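Long-range contacts in putative PLP-dependent aminotransferase (Bacillus cereus ATCC 10987, PDB 3JU7), which probably acts as a pyridoxal-phosphate-dependent aminotransferase of the DegT/DnrJ/EryC1/StrS family: residues Glu21-Ile25 with Ile37-Phe41; Thr138-Trp142 with Gln281-Ile287. Numbering follows the deposited sequence.

Contact 1: residues Glu21-Ile25 with Ile37-Phe41; sequences ELKEI and INQRF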
loop_
_atom_site.group_PDB
_atom_site.type_symbol
_atom_site.label_atom_id
_atom_site.label_comp_id
_atom_site.label_asym_id
_atom_site.label_seq_id
_atom_site.Cartn_x
_atom_site.Cartn_y
_atom_site.Cartn_z
ATOM N N GLU A 21 12.251 12.873 -15.962
ATOM C CA GLU A 21 10.991 12.871 -15.265
ATOM C C GLU A 21 11.158 13.309 -13.815
ATOM O O GLU A 21 10.306 14.045 -13.299
ATOM C CB GLU A 21 10.311 11.502 -15.330
ATOM C CG GLU A 21 9.701 11.182 -16.690
ATOM C CD GLU A 21 10.722 10.715 -17.722
ATOM O OE1 GLU A 21 11.887 10.451 -17.366
ATOM O OE2 GLU A 21 10.359 10.620 -18.904
ATOM N N LEU A 22 12.228 12.862 -13.159
ATOM C CA LEU A 22 12.537 13.330 -11.809
ATOM C C LEU A 22 12.730 14.861 -11.779
ATOM O O LEU A 22 12.263 15.532 -10.848
ATOM C CB LEU A 22 13.768 12.610 -11.228
ATOM C CG LEU A 22 13.611 11.101 -10.996
ATOM C CD1 LEU A 22 14.850 10.525 -10.342
ATOM C CD2 LEU A 22 12.413 10.764 -10.162
ATOM N N LYS A 23 13.384 15.427 -12.795
ATOM C CA LYS A 23 13.459 16.894 -12.890
ATOM C C LYS A 23 12.066 17.498 -13.025
ATOM O O LYS A 23 11.759 18.498 -12.395
ATOM C CB LYS A 23 14.333 17.387 -14.049
ATOM C CG LYS A 23 15.822 17.012 -13.957
ATOM C CD LYS A 23 16.538 17.337 -12.624
ATOM C CE LYS A 23 17.011 18.794 -12.496
ATOM N NZ LYS A 23 18.212 18.864 -11.582
ATOM N N GLU A 24 11.209 16.906 -13.843
ATOM C CA GLU A 24 9.840 17.407 -13.940
ATOM C C GLU A 24 9.146 17.432 -12.581
ATOM O O GLU A 24 8.475 18.406 -12.237
ATOM C CB GLU A 24 9.022 16.532 -14.843
ATOM C CG GLU A 24 9.203 16.786 -16.290
ATOM C CD GLU A 24 8.171 16.014 -17.073
ATOM O OE1 GLU A 24 6.971 16.355 -16.968
ATOM O OE2 GLU A 24 8.564 15.061 -17.763
ATOM N N ILE A 25 9.278 16.333 -11.827
ATOM C CA ILE A 25 8.644 16.252 -10.535
ATOM C C ILE A 25 9.145 17.355 -9.625
ATOM O O ILE A 25 8.356 17.998 -8.932
ATOM C CB ILE A 25 8.919 14.908 -9.842
ATOM C CG1 ILE A 25 8.155 13.775 -10.551
ATOM C CG2 ILE A 25 8.494 14.988 -8.411
ATOM C CD1 ILE A 25 8.696 12.386 -10.359
ATOM N N ILE A 37 2.559 12.851 -13.903
ATOM C CA ILE A 37 3.445 11.791 -14.409
ATOM C C ILE A 37 2.686 10.486 -14.309
ATOM O O ILE A 37 2.675 9.688 -15.254
ATOM C CB ILE A 37 4.807 11.791 -13.651
ATOM C CG1 ILE A 37 5.581 13.046 -14.056
ATOM C CG2 ILE A 37 5.661 10.525 -13.930
ATOM C CD1 ILE A 37 6.487 13.473 -13.006
ATOM N N ASN A 38 1.979 10.292 -13.204
ATOM C CA ASN A 38 1.084 9.133 -13.110
ATOM C C ASN A 38 0.009 9.149 -14.198
ATOM O O ASN A 38 -0.240 8.145 -14.861
ATOM C CB ASN A 38 0.442 9.081 -11.756
ATOM C CG ASN A 38 -0.237 7.752 -11.480
ATOM O OD1 ASN A 38 0.399 6.775 -11.047
ATOM N ND2 ASN A 38 -1.537 7.715 -11.698
ATOM N N GLN A 39 -0.622 10.285 -14.425
ATOM C CA GLN A 39 -1.606 10.347 -15.508
ATOM C C GLN A 39 -0.927 10.025 -16.837
ATOM O O GLN A 39 -1.516 9.336 -17.671
ATOM C CB GLN A 39 -2.264 11.707 -15.646
ATOM C CG GLN A 39 -3.103 12.188 -14.466
ATOM C CD GLN A 39 -3.430 13.674 -14.575
ATOM O OE1 GLN A 39 -3.846 14.158 -15.657
ATOM N NE2 GLN A 39 -3.240 14.413 -13.478
ATOM N N ARG A 40 0.286 10.544 -17.048
ATOM C CA ARG A 40 0.985 10.322 -18.329
ATOM C C ARG A 40 1.255 8.842 -18.495
ATOM O O ARG A 40 1.038 8.281 -19.553
ATOM C CB ARG A 40 2.299 11.103 -18.411
ATOM C CG ARG A 40 2.988 11.037 -19.785
ATOM C CD ARG A 40 4.374 11.714 -19.799
ATOM N NE ARG A 40 4.242 13.065 -19.294
ATOM C CZ ARG A 40 5.197 13.792 -18.739
ATOM N NH1 ARG A 40 6.435 13.338 -18.624
ATOM N NH2 ARG A 40 4.898 15.007 -18.318
ATOM N N PHE A 41 1.673 8.201 -17.414
ATOM C CA PHE A 41 1.978 6.783 -17.421
ATOM C C PHE A 41 0.737 5.967 -17.830
ATOM O O PHE A 41 0.821 5.082 -18.692
ATOM C CB PHE A 41 2.496 6.388 -16.025
ATOM C CG PHE A 41 2.888 4.934 -15.874
ATOM C CD1 PHE A 41 3.470 4.210 -16.929
ATOM C CD2 PHE A 41 2.742 4.307 -14.638
ATOM C CE1 PHE A 41 3.861 2.869 -16.754
ATOM C CE2 PHE A 41 3.127 2.981 -14.454
ATOM C CZ PHE A 41 3.684 2.252 -15.508
HETATM O O HOH W 1 7.878 11.264 -19.691
#
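Ile-37, Arg-40 and Glu-24 carry most of this contact between helices 19-28 and 36-48, whose short segments run at 139° with axes 12.2 Å apart at closest approach, so that side chains rather than backbones bridge the gap. Arg-40 reaches across and pairs with Glu-24 in a two-pronged salt bridge: its NH2 donates to OE1 of Glu-24 (2.8 Å) and its NH1 to OE2 (2.9 Å), both nearly linear. NH1 also donates to water 1 (2.7 Å), which in turn donates to OE2 of Glu-21 (2.7 Å). One turn back, Ile-37 places CD1 beside the salt bridge, 3.9 Å from Glu-21 O and 4.4 Å from Glu-24 CB, next to Ile-25. Helix 237-248 packs against both segments, Ala-240 on Ile-37 and Ala-241 on Glu-21. Glu-21 follows Asp-20, a calcium-binding residue, and its side chain lies about 4 Å from a bound calcium ion at the nearest atoms. With only 223 Å² buried, this helix pair relies on directional charge pairing beside a small apolar patch.

Contact 2: residues Thr138-Trp142 with Gln281-Ile287; sequences TFGSW and QKTEAVI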
loop_
_atom_site.group_PDB
_atom_site.type_symbol
_atom_site.label_atom_id
_atom_site.label_comp_id
_atom_site.label_asym_id
_atom_site.label_seq_id
_atom_site.Cartn_x
_atom_site.Cartn_y
_atom_site.Cartn_z
ATOM N N THR A 138 -2.093 -18.081 -14.429
ATOM C CA THR A 138 -0.893 -18.754 -13.938
ATOM C C THR A 138 0.343 -18.517 -14.783
ATOM O O THR A 138 0.332 -18.747 -16.003
ATOM C CB THR A 138 -1.151 -20.288 -13.842
ATOM O OG1 THR A 138 -2.346 -20.487 -13.099
ATOM C CG2 THR A 138 0.018 -21.041 -13.213
ATOM N N PHE A 139 1.378 -18.038 -14.094
ATOM C CA PHE A 139 2.729 -17.820 -14.640
ATOM C C PHE A 139 2.771 -16.863 -15.843
ATOM O O PHE A 139 3.575 -17.027 -16.758
ATOM C CB PHE A 139 3.409 -19.151 -14.939
ATOM C CG PHE A 139 3.448 -20.142 -13.745
ATOM C CD1 PHE A 139 3.724 -19.725 -12.468
ATOM C CD2 PHE A 139 3.293 -21.498 -13.959
ATOM C CE1 PHE A 139 3.806 -20.626 -11.415
ATOM C CE2 PHE A 139 3.380 -22.396 -12.927
ATOM C CZ PHE A 139 3.634 -21.959 -11.647
ATOM N N GLY A 140 1.910 -15.852 -15.824
ATOM C CA GLY A 140 1.950 -14.773 -16.837
ATOM C C GLY A 140 1.515 -15.275 -18.198
ATOM O O GLY A 140 2.045 -14.901 -19.217
ATOM N N SER A 141 0.507 -16.124 -18.220
ATOM C CA SER A 141 0.149 -16.819 -19.430
ATOM C C SER A 141 -1.202 -16.366 -19.911
ATOM O O SER A 141 -1.911 -15.589 -19.241
ATOM C CB SER A 141 0.153 -18.330 -19.169
ATOM O OG SER A 141 -0.848 -18.670 -18.247
ATOM N N TRP A 142 -1.566 -16.877 -21.073
ATOM C CA TRP A 142 -2.773 -16.459 -21.722
ATOM C C TRP A 142 -3.943 -17.339 -21.337
ATOM O O TRP A 142 -4.318 -18.247 -22.066
ATOM C CB TRP A 142 -2.546 -16.481 -23.211
ATOM C CG TRP A 142 -3.522 -15.740 -23.976
ATOM C CD1 TRP A 142 -4.654 -16.228 -24.555
ATOM C CD2 TRP A 142 -3.438 -14.358 -24.331
ATOM N NE1 TRP A 142 -5.281 -15.231 -25.244
ATOM C CE2 TRP A 142 -4.568 -14.069 -25.121
ATOM C CE3 TRP A 142 -2.510 -13.339 -24.063
ATOM C CZ2 TRP A 142 -4.824 -12.794 -25.624
ATOM C CZ3 TRP A 142 -2.754 -12.073 -24.555
ATOM C CH2 TRP A 142 -3.914 -11.802 -25.332
ATOM N N GLN A 281 4.072 -25.654 -19.443
ATOM C CA GLN A 281 2.653 -25.280 -19.361
ATOM C C GLN A 281 1.981 -25.330 -20.738
ATOM O O GLN A 281 2.564 -24.914 -21.728
ATOM C CB GLN A 281 2.543 -23.879 -18.764
ATOM C CG GLN A 281 1.134 -23.350 -18.496
ATOM C CD GLN A 281 1.194 -21.987 -17.779
ATOM O OE1 GLN A 281 2.197 -21.289 -17.879
ATOM N NE2 GLN A 281 0.138 -21.623 -17.065
ATOM N N LYS A 282 0.760 -25.832 -20.808
ATOM C CA LYS A 282 0.023 -25.804 -22.057
ATOM C C LYS A 282 -0.649 -24.434 -22.153
ATOM O O LYS A 282 -1.674 -24.181 -21.504
ATOM C CB LYS A 282 -0.992 -26.938 -22.124
ATOM N N THR A 283 -0.057 -23.528 -22.923
ATOM C CA THR A 283 -0.636 -22.192 -23.099
ATOM C C THR A 283 -0.228 -21.562 -24.432
ATOM O O THR A 283 0.805 -21.906 -24.984
ATOM C CB THR A 283 -0.293 -21.249 -21.875
ATOM O OG1 THR A 283 -0.994 -20.007 -22.011
ATOM C CG2 THR A 283 1.206 -20.990 -21.727
ATOM N N GLU A 284 -1.038 -20.644 -24.953
ATOM C CA GLU A 284 -0.751 -20.028 -26.260
ATOM C C GLU A 284 0.370 -18.985 -26.196
ATOM O O GLU A 284 1.060 -18.764 -27.164
ATOM C CB GLU A 284 -1.980 -19.313 -26.820
ATOM C CG GLU A 284 -3.232 -20.137 -27.028
ATOM C CD GLU A 284 -4.367 -19.279 -27.611
ATOM O OE1 GLU A 284 -4.152 -18.675 -28.693
ATOM O OE2 GLU A 284 -5.457 -19.191 -26.988
ATOM N N ALA A 285 0.516 -18.316 -25.063
ATOM C CA ALA A 285 1.455 -17.222 -24.950
ATOM C C ALA A 285 1.786 -17.037 -23.481
ATOM O O ALA A 285 0.937 -17.260 -22.619
ATOM C CB ALA A 285 0.849 -15.938 -25.533
ATOM N N VAL A 286 3.025 -16.673 -23.194
ATOM C CA VAL A 286 3.448 -16.492 -21.828
ATOM C C VAL A 286 4.546 -15.453 -21.806
ATOM O O VAL A 286 5.311 -15.368 -22.731
ATOM C CB VAL A 286 3.934 -17.841 -21.194
ATOM C CG1 VAL A 286 5.109 -18.386 -21.963
ATOM C CG2 VAL A 286 4.302 -17.659 -19.715
ATOM N N ILE A 287 4.602 -14.646 -20.761
ATOM C CA ILE A 287 5.770 -13.811 -20.522
ATOM C C ILE A 287 6.363 -14.329 -19.206
ATOM O O ILE A 287 5.639 -14.540 -18.228
ATOM C CB ILE A 287 5.420 -12.317 -20.472
ATOM C CG1 ILE A 287 6.684 -11.509 -20.321
ATOM C CG2 ILE A 287 4.447 -11.951 -19.311
ATOM C CD1 ILE A 287 6.403 -10.047 -20.378
HETATM O O HOH W 2 -3.746 -20.164 -23.796
#
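Two irregular segments meet antiparallel at a single beta bridge, Ser-141 with Val-286 (CA-CA 4.1 Å), a non-hydrogen-bonded pair framed by Ile-287 N to Gly-140 O (3.0 Å) and a weak bond from Trp-142 N to Ala-285 O (3.0 Å). CA-H...O contacts fill in, Val-286 CA to Gly-140 O at 3.4 Å and Ser-141 CA to Ala-285 O at 3.3 Å. Phe-139 and Gly-140 both have positive phi; at Gly-140 a CB would collide with Ile-287 O. The bridge joins the loop after strand 130-133 to the lead-in of strand 291-294, and in a fold-type I aminotransferase, as this family adopts, these would be the large and C-terminal domains. Gln-281 NE2 donates to Thr-138 O (3.1 Å) and also bonds Asp-111 O; Ser-141 OG closes on that same Thr-138 O (2.5 Å), while Tyr-113 OH bonds both Ser-141 and Thr-283. Trp-142 lays its CB 4.1 Å from Ala-285 CB and meets Tyr-175 edge-to-face, and water 2 links Trp-142 O (2.6 Å) to Glu-284 N (3.0 Å).

From the N terminus, contact 1 closes a short loop of 11 residues between Ile-25 and Ile-37, pairing two successive helices. Contact 2 opens later, spans 138 residues and ties the loop between strand 130-133 and helix 146-153 to the loop between helix 250-270 and strand 291-294; the two are in series, neither nested nor crossing. The centres of contact 1 and contact 2 are about 32 Å apart, their nearest atoms about 14 Å. The span of contact 2 includes sheet strands 159-161, 182-186 and 199-203, Lys-191, not modelled here and predicted to carry the cofactor, and helix 237-248, which packs back onto contact 1. The second subunit reaches helix 19-28.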